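Local atomic coordinates of ABC transporter periplasmic-binding protein YtfQ (Mycobacterium smegmatis, PDB entry 6HB0), a protein that probably binds a sugar, apparently L-arabinofuranose, outside the membrane and hands it to an ABC transporter for uptake. Residues Ala48-Lys53 / Glu270-Ala275; Val151-Thr156 / Glu199-Ser204. All coordinates share one frame; numbering follows the deposited sequence.

Interaction 1. Residues Ala48-Lys53 / Glu270-Ala275; sequences AGVNLK and ELMDLA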
ATOM      1  N   ALA A  48     -12.316 -10.302  17.063  1.00 30.60           N
ATOM      2  CA  ALA A  48     -13.538  -9.555  17.241  1.00 32.94           C
ATOM      3  C   ALA A  48     -14.771 -10.413  17.500  1.00 32.98           C
ATOM      4  O   ALA A  48     -15.851  -9.863  17.637  1.00 36.54           O
ATOM      5  CB  ALA A  48     -13.814  -8.688  15.990  1.00 34.34           C
ATOM      6  N   GLY A  49     -14.648 -11.727  17.491  1.00 37.38           N
ATOM      7  CA  GLY A  49     -15.814 -12.569  17.645  1.00 36.09           C
ATOM      8  C   GLY A  49     -16.718 -12.632  16.428  1.00 39.86           C
ATOM      9  O   GLY A  49     -17.907 -12.910  16.551  1.00 37.22           O
ATOM     10  N   VAL A  50     -16.147 -12.426  15.241  1.00 37.68           N
ATOM     11  CA  VAL A  50     -16.902 -12.461  14.003  1.00 36.17           C
ATOM     12  C   VAL A  50     -16.756 -13.829  13.362  1.00 33.95           C
ATOM     13  O   VAL A  50     -15.679 -14.392  13.311  1.00 39.05           O
ATOM     14  CB  VAL A  50     -16.426 -11.356  13.043  1.00 34.36           C
ATOM     15  CG1 VAL A  50     -17.074 -11.545  11.681  1.00 32.84           C
ATOM     16  CG2 VAL A  50     -16.761  -9.985  13.622  1.00 37.70           C
ATOM     17  N   ASN A  51     -17.860 -14.379  12.897  1.00 34.64           N
ATOM     18  CA  ASN A  51     -17.848 -15.634  12.206  1.00 34.56           C
ATOM     19  C   ASN A  51     -17.556 -15.353  10.716  1.00 35.34           C
ATOM     20  O   ASN A  51     -18.416 -14.871   9.985  1.00 36.48           O
ATOM     21  CB  ASN A  51     -19.196 -16.330  12.412  1.00 38.55           C
ATOM     22  CG  ASN A  51     -19.310 -17.597  11.622  1.00 45.43           C
ATOM     23  OD1 ASN A  51     -18.296 -18.226  11.316  1.00 51.52           O
ATOM     24  ND2 ASN A  51     -20.533 -17.945  11.214  1.00 48.12           N
ATOM     25  N   LEU A  52     -16.358 -15.677  10.278  1.00 36.08           N
ATOM     26  CA  LEU A  52     -15.876 -15.305   8.946  1.00 36.30           C
ATOM     27  C   LEU A  52     -16.039 -16.423   7.955  1.00 38.49           C
ATOM     28  O   LEU A  52     -15.620 -17.520   8.235  1.00 35.62           O
ATOM     29  CB  LEU A  52     -14.401 -14.988   9.029  1.00 38.82           C
ATOM     30  CG  LEU A  52     -13.675 -14.588   7.740  1.00 39.06           C
ATOM     31  CD1 LEU A  52     -14.151 -13.236   7.260  1.00 37.06           C
ATOM     32  CD2 LEU A  52     -12.189 -14.634   8.027  1.00 40.90           C
ATOM     33  N   LYS A  53     -16.671 -16.157   6.818  1.00 33.55           N
ATOM     34  CA  LYS A  53     -16.754 -17.147   5.760  1.00 39.62           C
ATOM     35  C   LYS A  53     -15.929 -16.642   4.602  1.00 37.41           C
ATOM     36  O   LYS A  53     -16.269 -15.621   4.007  1.00 35.45           O
ATOM     37  CB  LYS A  53     -18.205 -17.341   5.323  1.00 44.15           C
ATOM     38  CG  LYS A  53     -19.119 -17.812   6.431  1.00 53.38           C
ATOM     39  CD  LYS A  53     -20.335 -18.470   5.839  1.00 63.37           C
ATOM     40  CE  LYS A  53     -20.118 -19.970   5.721  1.00 72.62           C
ATOM     41  NZ  LYS A  53     -20.448 -20.587   7.034  1.00 78.71           N
ATOM     42  N   GLU A 270     -10.237  -2.831  11.743  1.00 31.22           N
ATOM     43  CA  GLU A 270     -11.155  -1.776  11.302  1.00 32.01           C
ATOM     44  C   GLU A 270     -12.273  -2.379  10.418  1.00 29.63           C
ATOM     45  O   GLU A 270     -13.425  -1.947  10.489  1.00 29.71           O
ATOM     46  CB  GLU A 270     -10.416  -0.588  10.674  1.00 34.49           C
ATOM     47  CG  GLU A 270      -9.961  -0.719   9.232  1.00 35.98           C
ATOM     48  CD  GLU A 270      -8.744  -1.653   9.052  1.00 38.84           C
ATOM     49  OE1 GLU A 270      -8.995  -2.895   9.098  1.00 40.33           O
ATOM     50  OE2 GLU A 270      -7.556  -1.194   8.837  1.00 39.93           O
ATOM     51  N   LEU A 271     -11.955  -3.374   9.605  1.00 29.28           N
ATOM     52  CA  LEU A 271     -12.986  -4.096   8.838  1.00 28.36           C
ATOM     53  C   LEU A 271     -14.003  -4.739   9.774  1.00 29.07           C
ATOM     54  O   LEU A 271     -15.212  -4.626   9.572  1.00 30.77           O
ATOM     55  CB  LEU A 271     -12.320  -5.164   7.962  1.00 31.12           C
ATOM     56  CG  LEU A 271     -13.229  -6.130   7.242  1.00 30.83           C
ATOM     57  CD1 LEU A 271     -14.211  -5.351   6.383  1.00 33.62           C
ATOM     58  CD2 LEU A 271     -12.408  -7.115   6.420  1.00 33.44           C
ATOM     59  N   MET A 272     -13.522  -5.404  10.821  1.00 28.31           N
ATOM     60  CA  MET A 272     -14.442  -6.087  11.760  1.00 28.57           C
ATOM     61  C   MET A 272     -15.309  -5.048  12.474  1.00 29.33           C
ATOM     62  O   MET A 272     -16.492  -5.233  12.643  1.00 28.96           O
ATOM     63  CB  MET A 272     -13.695  -6.943  12.766  1.00 30.73           C
ATOM     64  CG  MET A 272     -12.838  -7.999  12.110  1.00 31.40           C
ATOM     65  SD  MET A 272     -13.746  -9.052  10.946  1.00 31.47           S
ATOM     66  CE  MET A 272     -12.444  -9.371   9.757  1.00 32.84           C
ATOM     67  N   ASP A 273     -14.706  -3.956  12.891  1.00 29.57           N
ATOM     68  CA  ASP A 273     -15.447  -2.878  13.522  1.00 32.55           C
ATOM     69  C   ASP A 273     -16.496  -2.245  12.595  1.00 31.54           C
ATOM     70  O   ASP A 273     -17.644  -2.017  12.986  1.00 31.27           O
ATOM     71  CB  ASP A 273     -14.480  -1.822  14.025  1.00 38.60           C
ATOM     72  CG  ASP A 273     -15.208  -0.672  14.647  1.00 46.51           C
ATOM     73  OD1 ASP A 273     -15.926  -0.904  15.658  1.00 59.05           O
ATOM     74  OD2 ASP A 273     -15.118   0.451  14.106  1.00 47.27           O
ATOM     75  N   LEU A 274     -16.121  -1.969  11.352  1.00 27.88           N
ATOM     76  CA  LEU A 274     -17.064  -1.510  10.363  1.00 26.58           C
ATOM     77  C   LEU A 274     -18.159  -2.517  10.056  1.00 28.52           C
ATOM     78  O   LEU A 274     -19.302  -2.137   9.848  1.00 27.29           O
ATOM     79  CB  LEU A 274     -16.361  -1.144   9.045  1.00 30.50           C
ATOM     80  CG  LEU A 274     -15.512   0.084   9.216  1.00 34.48           C
ATOM     81  CD1 LEU A 274     -14.402   0.114   8.167  1.00 40.28           C
ATOM     82  CD2 LEU A 274     -16.349   1.346   9.192  1.00 34.93           C
ATOM     83  N   ALA A 275     -17.822  -3.790  10.002  1.00 29.20           N
ATOM     84  CA  ALA A 275     -18.829  -4.808   9.766  1.00 30.03           C
ATOM     85  C   ALA A 275     -19.908  -4.770  10.861  1.00 32.20           C
ATOM     86  O   ALA A 275     -21.110  -4.791  10.585  1.00 28.95           O
ATOM     87  CB  ALA A 275     -18.192  -6.163   9.687  1.00 31.11           C
TER
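Met272 meets Ala48 and Val50 in the first lobe of this two-lobed periplasmic binding protein, where the chain, back from the second lobe, forms helix 269-279, which packs beside the C-terminal end of helix 38-48 and the turn into edge strand 51-56. The contact is apolar. Ala48 turns its single methyl toward the helix and sets CB 3.7 Å from Met272 CB, low on the side chain, and 4.1 Å from Met272 CG. Higher up, Met272 SD lies 4.1 Å from Val50 CB and equally far from Val50 CG2, ordinary van der Waals contact in which the thioether runs at a slant to the valine. Two features bring the sulfur there: CG leaves beside the backbone N (chi1 -58°), and the chain then bends at chi2. Leu22 of the adjacent strand 21-26 and Ala44 and Ala45 of helix 38-48 also touch the methionine, so it is enclosed on several sides.

Gly49, between Ala48 and Val50, closes helix 38-48 in a Schellman motif (phi 74°), where the chain turns into the strand. The alanine that offers its methyl to Met272 also takes part through its backbone: Ala48 O accepts a hydrogen bond from Lys276 NZ, tying that helix end to helix 269-279.

Interaction 2. Residues Val151-Thr156 / Glu199-Ser204; sequences VQLEGT and EAFLKS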
ATOM      1  N   VAL A 151      16.280  11.917  -9.418  1.00 26.95           N
ATOM      2  CA  VAL A 151      15.925  10.917 -10.404  1.00 27.64           C
ATOM      3  C   VAL A 151      14.883   9.983  -9.815  1.00 29.86           C
ATOM      4  O   VAL A 151      14.886   9.728  -8.624  1.00 30.12           O
ATOM      5  CB  VAL A 151      17.131  10.177 -10.941  1.00 26.09           C
ATOM      6  CG1 VAL A 151      18.113  11.186 -11.567  1.00 28.24           C
ATOM      7  CG2 VAL A 151      17.777   9.254  -9.913  1.00 28.88           C
ATOM      8  N   GLN A 152      13.977   9.503 -10.656  1.00 27.73           N
ATOM      9  CA  GLN A 152      12.873   8.694 -10.211  1.00 26.71           C
ATOM     10  C   GLN A 152      12.849   7.339 -10.871  1.00 26.82           C
ATOM     11  O   GLN A 152      12.849   7.212 -12.105  1.00 26.71           O
ATOM     12  CB  GLN A 152      11.565   9.440 -10.461  1.00 28.69           C
ATOM     13  CG  GLN A 152      10.316   8.661 -10.046  1.00 28.61           C
ATOM     14  CD  GLN A 152       9.032   9.495  -9.939  1.00 31.00           C
ATOM     15  OE1 GLN A 152       8.013   9.004  -9.439  1.00 30.91           O
ATOM     16  NE2 GLN A 152       9.057  10.713 -10.454  1.00 33.39           N
ATOM     17  N   LEU A 153      12.822   6.312 -10.052  1.00 25.79           N
ATOM     18  CA  LEU A 153      12.677   4.928 -10.537  1.00 25.04           C
ATOM     19  C   LEU A 153      11.201   4.612 -10.409  1.00 26.63           C
ATOM     20  O   LEU A 153      10.664   4.494  -9.295  1.00 25.79           O
ATOM     21  CB  LEU A 153      13.538   3.995  -9.703  1.00 26.99           C
ATOM     22  CG  LEU A 153      15.040   4.277  -9.719  1.00 31.11           C
ATOM     23  CD1 LEU A 153      15.762   3.421  -8.679  1.00 32.15           C
ATOM     24  CD2 LEU A 153      15.604   3.968 -11.091  1.00 32.74           C
ATOM     25  N   GLU A 154      10.506   4.542 -11.555  1.00 25.89           N
ATOM     26  CA  GLU A 154       9.103   4.303 -11.554  1.00 25.30           C
ATOM     27  C   GLU A 154       8.792   2.823 -11.575  1.00 26.34           C
ATOM     28  O   GLU A 154       9.581   2.016 -12.081  1.00 26.19           O
ATOM     29  CB  GLU A 154       8.451   4.894 -12.796  1.00 27.02           C
ATOM     30  CG  GLU A 154       8.747   6.335 -13.033  1.00 28.46           C
ATOM     31  CD  GLU A 154       8.256   6.782 -14.422  1.00 36.48           C
ATOM     32  OE1 GLU A 154       7.395   6.102 -15.029  1.00 33.81           O
ATOM     33  OE2 GLU A 154       8.705   7.848 -14.873  1.00 34.19           O
ATOM     34  N   GLY A 155       7.622   2.491 -11.048  1.00 23.89           N
ATOM     35  CA  GLY A 155       7.076   1.168 -11.148  1.00 28.55           C
ATOM     36  C   GLY A 155       6.658   0.833 -12.597  1.00 27.12           C
ATOM     37  O   GLY A 155       6.801   1.620 -13.525  1.00 26.33           O
ATOM     38  N   THR A 156       6.177  -0.378 -12.778  1.00 27.12           N
ATOM     39  CA  THR A 156       5.708  -0.821 -14.085  1.00 27.90           C
ATOM     40  C   THR A 156       4.812   0.151 -14.767  1.00 27.95           C
ATOM     41  O   THR A 156       3.869   0.630 -14.146  1.00 26.66           O
ATOM     42  CB  THR A 156       5.021  -2.175 -13.920  1.00 30.54           C
ATOM     43  OG1 THR A 156       6.002  -3.050 -13.409  1.00 32.49           O
ATOM     44  CG2 THR A 156       4.497  -2.723 -15.252  1.00 34.00           C
ATOM     45  N   GLU A 199      21.982   2.689 -13.144  1.00 31.35           N
ATOM     46  CA  GLU A 199      23.249   2.734 -13.921  1.00 33.55           C
ATOM     47  C   GLU A 199      23.090   3.711 -15.056  1.00 35.76           C
ATOM     48  O   GLU A 199      23.957   4.549 -15.300  1.00 38.43           O
ATOM     49  CB  GLU A 199      23.653   1.353 -14.487  1.00 35.76           C
ATOM     50  CG  GLU A 199      24.182   0.337 -13.466  1.00 44.27           C
ATOM     51  CD  GLU A 199      24.062  -1.132 -13.963  1.00 47.92           C
ATOM     52  OE1 GLU A 199      23.854  -1.363 -15.199  1.00 46.59           O
ATOM     53  OE2 GLU A 199      24.170  -2.067 -13.122  1.00 49.27           O
ATOM     54  N   ALA A 200      21.967   3.624 -15.755  1.00 34.33           N
ATOM     55  CA  ALA A 200      21.711   4.514 -16.873  1.00 37.48           C
ATOM     56  C   ALA A 200      21.674   5.974 -16.419  1.00 37.50           C
ATOM     57  O   ALA A 200      22.167   6.845 -17.102  1.00 34.34           O
ATOM     58  CB  ALA A 200      20.402   4.170 -17.546  1.00 39.40           C
ATOM     59  N   PHE A 201      21.035   6.238 -15.286  1.00 34.70           N
ATOM     60  CA  PHE A 201      20.927   7.590 -14.772  1.00 32.78           C
ATOM     61  C   PHE A 201      22.328   8.149 -14.429  1.00 32.53           C
ATOM     62  O   PHE A 201      22.604   9.326 -14.666  1.00 36.01           O
ATOM     63  CB  PHE A 201      20.071   7.629 -13.502  1.00 30.70           C
ATOM     64  CG  PHE A 201      18.600   7.463 -13.709  1.00 32.39           C
ATOM     65  CD1 PHE A 201      18.001   7.607 -14.952  1.00 30.52           C
ATOM     66  CD2 PHE A 201      17.787   7.226 -12.620  1.00 34.52           C
ATOM     67  CE1 PHE A 201      16.649   7.542 -15.111  1.00 32.63           C
ATOM     68  CE2 PHE A 201      16.421   7.124 -12.779  1.00 32.40           C
ATOM     69  CZ  PHE A 201      15.851   7.313 -14.023  1.00 33.45           C
ATOM     70  N   LEU A 202      23.143   7.342 -13.784  1.00 33.17           N
ATOM     71  CA  LEU A 202      24.508   7.705 -13.412  1.00 36.27           C
ATOM     72  C   LEU A 202      25.355   8.049 -14.653  1.00 40.96           C
ATOM     73  O   LEU A 202      26.262   8.868 -14.575  1.00 39.42           O
ATOM     74  CB  LEU A 202      25.183   6.587 -12.633  1.00 34.31           C
ATOM     75  CG  LEU A 202      24.672   6.396 -11.180  1.00 35.61           C
ATOM     76  CD1 LEU A 202      25.031   4.998 -10.671  1.00 33.71           C
ATOM     77  CD2 LEU A 202      25.182   7.464 -10.232  1.00 34.59           C
ATOM     78  N   LYS A 203      25.054   7.418 -15.778  1.00 44.34           N
ATOM     79  CA  LYS A 203      25.735   7.720 -17.034  1.00 50.02           C
ATOM     80  C   LYS A 203      25.231   8.992 -17.689  1.00 46.66           C
ATOM     81  O   LYS A 203      26.029   9.754 -18.208  1.00 47.22           O
ATOM     82  CB  LYS A 203      25.628   6.539 -18.019  1.00 54.06           C
ATOM     83  CG  LYS A 203      26.692   5.487 -17.790  1.00 63.80           C
ATOM     84  CD  LYS A 203      26.332   4.166 -18.462  1.00 72.61           C
ATOM     85  CE  LYS A 203      27.175   3.016 -17.922  1.00 72.76           C
ATOM     86  NZ  LYS A 203      26.383   1.762 -17.825  1.00 71.52           N
ATOM     87  N   SER A 204      23.920   9.223 -17.647  1.00 40.58           N
ATOM     88  CA  SER A 204      23.280  10.303 -18.387  1.00 43.59           C
ATOM     89  C   SER A 204      23.181  11.617 -17.591  1.00 46.01           C
ATOM     90  O   SER A 204      22.986  12.668 -18.163  1.00 41.54           O
ATOM     91  CB  SER A 204      21.870   9.879 -18.787  1.00 45.31           C
ATOM     92  OG  SER A 204      20.995  10.006 -17.676  1.00 45.85           O
TER
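This is a buried helix-on-sheet contact in the second lobe, where helix 191-204 forms the helical part of a beta-alpha-beta crossover. The chain leaves edge strand 179-186, passes over strand 148-154 and enters strand 210-213 on its far side, the 2-1-3 strand order of a Rossmann-like lobe. The last turns of the helix run nearly antiparallel to the strand they cover: the axes of residues 151-154 and 199-204 come within 10.1 Å, at 156° between their directions.

One side chain, Phe201, carries the contact from the helix. Its CG lies beside the backbone N, opposite the carbonyl carbon (chi1 -74°), and the ring reaches down to the strand. Val151 provides the tightest fit, with CG2 3.4 Å from Phe201 CD2 and its CB close to the same side of the ring. The valine and phenylalanine run past each other in opposite directions, and the methyl approaches the ring obliquely. Further along the strand, Leu153 reaches back with CD2, 3.7 Å from Phe201 CE2; it also touches Val211 of strand 210-213 and Ala222 of helix 216-228. Ala183 of the edge strand also touches the ring, so the phenylalanine bridges two adjacent strands beneath the crossover helix.

Gln152, between the two aliphatic residues, starts its side chain away from the helix, and its OE1 is hydrogen-bonded to Gln214 NE2. Its backbone nevertheless takes part. The carbonyl faces the rim of the aromatic ring, whose slightly positive C-H edge probably suits an oxygen: Gln152 O lies in the ring plane at the CE2-CZ edge, 3.6 Å from both Phe201 CE2 and Phe201 CZ.

Interactions 1 and 2 belong to different lobes, their centres about 44 Å apart on opposite sides of the chain's centre, and share no helix or strand. Both are largely buried, cover similar areas and rest on one large side chain from a helix. Residues 48-53 and 270-275 join parts 217 residues apart, at the margin of a sheet where a helix end turns into the edge strand; a bent thioether makes ordinary van der Waals contact there. Residues 151-156 and 199-204 lie within one local crossover, over a strand flanked on both sides, and a flat ring presses closely on valine, leucine and a backbone carbonyl. Along the sequence, interaction 2 falls inside the loop that interaction 1 closes.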